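Local coordinates for ParB-like N-terminal domain-containing protein (Pyrococcus furiosus, PDB 1VK1) that probably binds ATP and acts as a kinase, joining a ParB-like N-terminal domain to sequence related to the C-terminal domain of L-serine kinase SerK, at residues Ile49-Met54 and Pro231-Val236; Met54-Ile59 and Ala85-Leu90. All blocks are in the same frame, centred on the assembly; numbering follows the deposited sequence.

Overall arrangement
After strand 19-22 and helix 34-47, the chain enters the short strand 49-50 and, beyond a brief turn, strand 54-58. Strand 65-67 and helix 71-80 follow before strand 84-90 comes to lie parallel to 54-58, closing the short loop of interaction 2 in the middle of the ParB-like sheet. The chain then passes through the SerK-like region and returns only near its C terminus, where 231-236 pairs with 49-54. Interaction 1 thus closes a far longer loop, within which interaction 2 is nested. Met-54 belongs to both, and Pro-86 of interaction 2 packs against Phe-50 and Ile-234, joining the C-terminal segment 231-236 to the central sheet.

Interaction 1: Ile49-Met54 and Pro231-Val236; sequences IFWKPM and PDKIDV
Pro-231 touches Pro-53 through CB, 4.3 Å from CG of Pro-53 in a purely apolar contact. Asp-232 turns back on its own chain, OD1 accepting the backbone N-H of Lys-233 from above the carboxylate plane. Lys-233 then crosses Trp-51: CG sits between the backbone N and the carbonyl carbon (chi1 73°), the chain bends at chi3, and NZ comes over the indole face, 4.2 Å from the centroid of the six-membered ring and 19° off its normal. This cation-pi contact is backed by Lys-233 CE, 3.7 Å from Trp-51 CE3, while CB of Lys-52 lies over the opposite face, toward its rim. The next residue bonds through its backbone, Ile-234 N giving a nearly straight bond (172°) to Trp-51 O, 2.9 Å away; its CG1 packs against the same carbonyl, and its CD1 reaches CB of Pro-53. Asp-235 extends its carboxylate past Ile-49, OD1 lying 3.4 Å from CD1, with CG2 also close. An alanine in place of Ile-49 removes CG2 and CD1, which would probably leave the Asp-235 carboxylate without its hydrocarbon neighbour and freer to turn. Val-236 finishes the segment in an antiparallel hydrogen-bonded pair with Phe-50: Phe-50 N donates to Val-236 O at 2.8 Å, and Val-236 N to Phe-50 O at 3.2 Å. Three backbone bonds therefore set how the C-terminal segment lies against 49-54, Pro-231 and Ile-234 pack on the buried Pro-53, and at the exposed side the indole probably helps to stabilise the lysine charge.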
loop_
_atom_site.group_PDB
_atom_site.type_symbol
_atom_site.label_atom_id
_atom_site.label_comp_id
_atom_site.label_asym_id
_atom_site.label_seq_id
_atom_site.Cartn_x
_atom_site.Cartn_y
_atom_site.Cartn_z
ATOM N N ILE A 49 -20.358 8.233 -5.205
ATOM C CA ILE A 49 -20.574 7.451 -3.992
ATOM C C ILE A 49 -19.245 6.994 -3.413
ATOM O O ILE A 49 -18.396 6.493 -4.139
ATOM C CB ILE A 49 -21.467 6.214 -4.291
ATOM C CG1 ILE A 49 -22.877 6.653 -4.759
ATOM C CG2 ILE A 49 -21.587 5.300 -3.079
ATOM C CD1 ILE A 49 -23.719 7.379 -3.713
ATOM N N PHE A 50 -19.086 7.191 -2.112
ATOM C CA PHE A 50 -17.960 6.669 -1.352
ATOM C C PHE A 50 -18.461 5.442 -0.625
ATOM O O PHE A 50 -19.355 5.529 0.201
ATOM C CB PHE A 50 -17.507 7.764 -0.365
ATOM C CG PHE A 50 -16.221 7.458 0.337
ATOM C CD1 PHE A 50 -15.009 7.816 -0.205
ATOM C CD2 PHE A 50 -16.220 6.812 1.553
ATOM C CE1 PHE A 50 -13.827 7.532 0.454
ATOM C CE2 PHE A 50 -15.005 6.533 2.207
ATOM C CZ PHE A 50 -13.844 6.885 1.655
ATOM N N TRP A 51 -17.908 4.292 -0.950
ATOM C CA TRP A 51 -18.495 3.036 -0.444
ATOM C C TRP A 51 -17.608 2.183 0.429
ATOM O O TRP A 51 -18.075 1.160 0.957
ATOM C CB TRP A 51 -19.075 2.212 -1.576
ATOM C CG TRP A 51 -18.161 1.914 -2.634
ATOM C CD1 TRP A 51 -18.028 2.595 -3.821
ATOM C CD2 TRP A 51 -17.263 0.787 -2.720
ATOM N NE1 TRP A 51 -17.079 1.984 -4.608
ATOM C CE2 TRP A 51 -16.604 0.873 -3.959
ATOM C CE3 TRP A 51 -16.943 -0.282 -1.869
ATOM C CZ2 TRP A 51 -15.653 -0.052 -4.364
ATOM C CZ3 TRP A 51 -15.994 -1.197 -2.288
ATOM C CH2 TRP A 51 -15.366 -1.068 -3.515
ATOM N N LYS A 52 -16.346 2.551 0.567
ATOM C CA LYS A 52 -15.410 1.732 1.320
ATOM C C LYS A 52 -14.862 2.558 2.471
ATOM O O LYS A 52 -14.050 3.471 2.240
ATOM C CB LYS A 52 -14.260 1.243 0.414
ATOM C CG LYS A 52 -13.470 0.100 1.024
ATOM C CD LYS A 52 -12.414 -0.466 0.061
ATOM C CE LYS A 52 -11.584 -1.566 0.735
ATOM N NZ LYS A 52 -10.639 -2.241 -0.214
ATOM N N PRO A 53 -15.270 2.268 3.717
ATOM C CA PRO A 53 -14.888 3.147 4.831
ATOM C C PRO A 53 -13.387 3.138 5.055
ATOM O O PRO A 53 -12.720 2.136 4.796
ATOM C CB PRO A 53 -15.606 2.535 6.036
ATOM C CG PRO A 53 -15.792 1.102 5.679
ATOM C CD PRO A 53 -16.061 1.103 4.181
ATOM N N MET A 54 -12.865 4.246 5.536
ATOM C CA MET A 54 -11.521 4.258 6.067
ATOM C C MET A 54 -11.442 3.282 7.220
ATOM O O MET A 54 -12.412 3.123 7.953
ATOM C CB MET A 54 -11.180 5.639 6.602
ATOM C CG MET A 54 -11.216 6.780 5.576
ATOM S SD MET A 54 -9.924 6.632 4.279
ATOM C CE MET A 54 -8.450 6.692 5.326
ATOM N N PRO A 231 -15.573 -5.437 6.399
ATOM C CA PRO A 231 -16.616 -4.426 6.561
ATOM C C PRO A 231 -17.505 -4.393 5.330
ATOM O O PRO A 231 -16.999 -4.385 4.206
ATOM C CB PRO A 231 -15.828 -3.114 6.714
ATOM C CG PRO A 231 -14.495 -3.545 7.183
ATOM C CD PRO A 231 -14.216 -4.860 6.505
ATOM N N ASP A 232 -18.817 -4.416 5.528
ATOM C CA ASP A 232 -19.721 -4.352 4.384
ATOM C C ASP A 232 -19.610 -2.963 3.773
ATOM O O ASP A 232 -19.255 -1.981 4.461
ATOM C CB ASP A 232 -21.167 -4.665 4.776
ATOM C CG ASP A 232 -22.026 -5.125 3.577
ATOM O OD1 ASP A 232 -21.523 -5.208 2.422
ATOM O OD2 ASP A 232 -23.215 -5.438 3.718
ATOM N N LYS A 233 -19.879 -2.873 2.488
ATOM C CA LYS A 233 -19.773 -1.591 1.821
ATOM C C LYS A 233 -20.885 -0.673 2.302
ATOM O O LYS A 233 -21.920 -1.116 2.837
ATOM C CB LYS A 233 -19.728 -1.739 0.296
ATOM C CG LYS A 233 -21.005 -2.098 -0.357
ATOM C CD LYS A 233 -20.788 -2.446 -1.841
ATOM C CE LYS A 233 -20.456 -1.216 -2.696
ATOM N NZ LYS A 233 -20.106 -1.623 -4.112
ATOM N N ILE A 234 -20.625 0.618 2.174
ATOM C CA ILE A 234 -21.522 1.628 2.635
ATOM C C ILE A 234 -21.945 2.448 1.417
ATOM O O ILE A 234 -21.529 2.185 0.314
ATOM C CB ILE A 234 -20.861 2.491 3.776
ATOM C CG1 ILE A 234 -19.615 3.231 3.244
ATOM C CG2 ILE A 234 -20.518 1.585 4.991
ATOM C CD1 ILE A 234 -18.981 4.197 4.234
ATOM N N ASP A 235 -22.791 3.412 1.635
ATOM C CA ASP A 235 -23.414 4.139 0.543
ATOM C C ASP A 235 -23.531 5.598 0.927
ATOM O O ASP A 235 -24.603 6.065 1.305
ATOM C CB ASP A 235 -24.807 3.512 0.276
ATOM C CG ASP A 235 -25.576 4.195 -0.852
ATOM O OD1 ASP A 235 -24.988 4.959 -1.625
ATOM O OD2 ASP A 235 -26.797 4.002 -1.041
ATOM N N VAL A 236 -22.403 6.306 0.869
ATOM C CA VAL A 236 -22.320 7.697 1.288
ATOM C C VAL A 236 -22.103 8.585 0.073
ATOM O O VAL A 236 -21.198 8.371 -0.723
ATOM C CB VAL A 236 -21.210 7.904 2.358
ATOM C CG1 VAL A 236 -21.021 9.388 2.665
ATOM C CG2 VAL A 236 -21.576 7.122 3.644
#

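Interaction 2: Met54-Ile59 and Ala85-Leu90; sequences MLLAKI and APSVIL
Met-54 faces Ser-87 at the start of a parallel strand pair, 54-58 beside 84-90, which forms the middle of the mixed four-stranded sheet of the ParB-like domain. Four backbone bonds join the two strands. Met-54 N donates to Pro-86 O, Val-88 N to Met-54 O at 2.8 Å, Leu-56 N to Val-88 O at 2.9 Å, and Leu-90 N to Leu-56 O. Their donors come alternately from the two strands, as parallel pairing requires, and CA-H...O contacts from Ser-87, Leu-55 and Ile-89 supplement them. Apolar packing covers both faces. On one, Leu-55 and Val-88 lie side by side and point the same way, CD2 of the leucine 3.8 Å from CB of the valine, and Leu-90 CD1 packs on Leu-55 CB. On the other, Leu-56 CD1 touches Ser-87 OG and CB and lies 4.0 Å from Ile-89 CD1, while Met-54 CG touches Ala-85 CB; here Trp-74 and Leu-77 of helix 71-80 also pack. The hydroxyl of Ser-87 stays within its own strand: OG, anti to the carbonyl carbon (chi1 -58°), donates to Ala-85 O at 3.0 Å from above the carbonyl plane, so its buried proton is satisfied among the hydrocarbon groups. Where the direct bonds end, one water spans the strands, accepting from Lys-58 N and donating to Leu-90 O.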
loop_
_atom_site.group_PDB
_atom_site.type_symbol
_atom_site.label_atom_id
_atom_site.label_comp_id
_atom_site.label_asym_id
_atom_site.label_seq_id
_atom_site.Cartn_x
_atom_site.Cartn_y
_atom_site.Cartn_z
ATOM N N MET A 54 -12.865 4.246 5.536
ATOM C CA MET A 54 -11.521 4.258 6.067
ATOM C C MET A 54 -11.442 3.282 7.220
ATOM O O MET A 54 -12.412 3.123 7.953
ATOM C CB MET A 54 -11.180 5.639 6.602
ATOM C CG MET A 54 -11.216 6.780 5.576
ATOM S SD MET A 54 -9.924 6.632 4.279
ATOM C CE MET A 54 -8.450 6.692 5.326
ATOM N N LEU A 55 -10.289 2.657 7.400
ATOM C CA LEU A 55 -9.974 1.955 8.653
ATOM C C LEU A 55 -8.920 2.759 9.363
ATOM O O LEU A 55 -7.879 3.074 8.772
ATOM C CB LEU A 55 -9.452 0.524 8.410
ATOM C CG LEU A 55 -10.375 -0.374 7.603
ATOM C CD1 LEU A 55 -9.746 -1.780 7.454
ATOM C CD2 LEU A 55 -11.764 -0.443 8.197
ATOM N N LEU A 56 -9.217 3.120 10.620
ATOM C CA LEU A 56 -8.384 3.990 11.418
ATOM C C LEU A 56 -8.108 3.381 12.773
ATOM O O LEU A 56 -8.867 2.549 13.256
ATOM C CB LEU A 56 -9.101 5.321 11.668
ATOM C CG LEU A 56 -9.529 6.133 10.444
ATOM C CD1 LEU A 56 -10.239 7.409 10.938
ATOM C CD2 LEU A 56 -8.384 6.477 9.543
ATOM N N ALA A 57 -7.054 3.855 13.420
ATOM C CA ALA A 57 -6.760 3.516 14.818
ATOM C C ALA A 57 -6.225 4.750 15.503
ATOM O O ALA A 57 -5.390 5.456 14.952
ATOM C CB ALA A 57 -5.747 2.399 14.906
ATOM N N LYS A 58 -6.682 5.030 16.704
ATOM C CA LYS A 58 -6.199 6.215 17.399
ATOM C C LYS A 58 -4.714 6.062 17.758
ATOM O O LYS A 58 -4.262 5.010 18.198
ATOM C CB LYS A 58 -7.057 6.531 18.654
ATOM C CG LYS A 58 -6.633 7.853 19.384
ATOM C CD LYS A 58 -7.719 8.433 20.288
ATOM C CE LYS A 58 -8.681 9.346 19.519
ATOM N NZ LYS A 58 -9.513 10.161 20.436
ATOM N N ILE A 59 -3.966 7.130 17.572
ATOM C CA ILE A 59 -2.568 7.188 17.989
ATOM C C ILE A 59 -2.551 7.580 19.480
ATOM O O ILE A 59 -3.063 8.628 19.851
ATOM C CB ILE A 59 -1.798 8.180 17.138
ATOM C CG1 ILE A 59 -1.783 7.720 15.670
ATOM C CG2 ILE A 59 -0.372 8.331 17.654
ATOM C CD1 ILE A 59 -1.330 8.780 14.708
ATOM N N ALA A 85 -14.480 11.754 6.152
ATOM C CA ALA A 85 -14.759 10.487 5.507
ATOM C C ALA A 85 -15.337 9.513 6.520
ATOM O O ALA A 85 -14.920 9.484 7.679
ATOM C CB ALA A 85 -13.511 9.882 4.881
ATOM N N PRO A 86 -16.276 8.666 6.086
ATOM C CA PRO A 86 -16.771 7.592 6.941
ATOM C C PRO A 86 -15.671 6.585 7.254
ATOM O O PRO A 86 -14.939 6.175 6.354
ATOM C CB PRO A 86 -17.853 6.933 6.099
ATOM C CG PRO A 86 -17.542 7.254 4.711
ATOM C CD PRO A 86 -16.861 8.606 4.729
ATOM N N SER A 87 -15.584 6.216 8.521
ATOM C CA SER A 87 -14.472 5.482 9.061
ATOM C C SER A 87 -14.918 4.431 10.079
ATOM O O SER A 87 -15.888 4.609 10.803
ATOM C CB SER A 87 -13.501 6.453 9.743
ATOM O OG SER A 87 -13.028 7.464 8.867
ATOM N N VAL A 88 -14.145 3.360 10.144
ATOM C CA VAL A 88 -14.274 2.354 11.184
ATOM C C VAL A 88 -13.048 2.509 12.057
ATOM O O VAL A 88 -11.931 2.488 11.551
ATOM C CB VAL A 88 -14.365 0.934 10.583
ATOM C CG1 VAL A 88 -14.331 -0.149 11.691
ATOM C CG2 VAL A 88 -15.618 0.798 9.746
ATOM N N ILE A 89 -13.254 2.655 13.360
ATOM C CA ILE A 89 -12.183 2.846 14.320
ATOM C C ILE A 89 -11.851 1.494 14.981
ATOM O O ILE A 89 -12.722 0.865 15.570
ATOM C CB ILE A 89 -12.605 3.862 15.402
ATOM C CG1 ILE A 89 -13.228 5.121 14.787
ATOM C CG2 ILE A 89 -11.430 4.184 16.330
ATOM C CD1 ILE A 89 -12.378 5.815 13.890
ATOM N N LEU A 90 -10.608 1.066 14.846
ATOM C CA LEU A 90 -10.097 -0.211 15.310
ATOM C C LEU A 90 -9.201 -0.009 16.526
ATOM O O LEU A 90 -8.606 1.065 16.707
ATOM C CB LEU A 90 -9.201 -0.815 14.200
ATOM C CG LEU A 90 -9.764 -1.009 12.816
ATOM C CD1 LEU A 90 -8.675 -1.475 11.861
ATOM C CD2 LEU A 90 -10.885 -2.006 12.833
HETATM O O HOH W 1 -8.557 3.474 18.161
#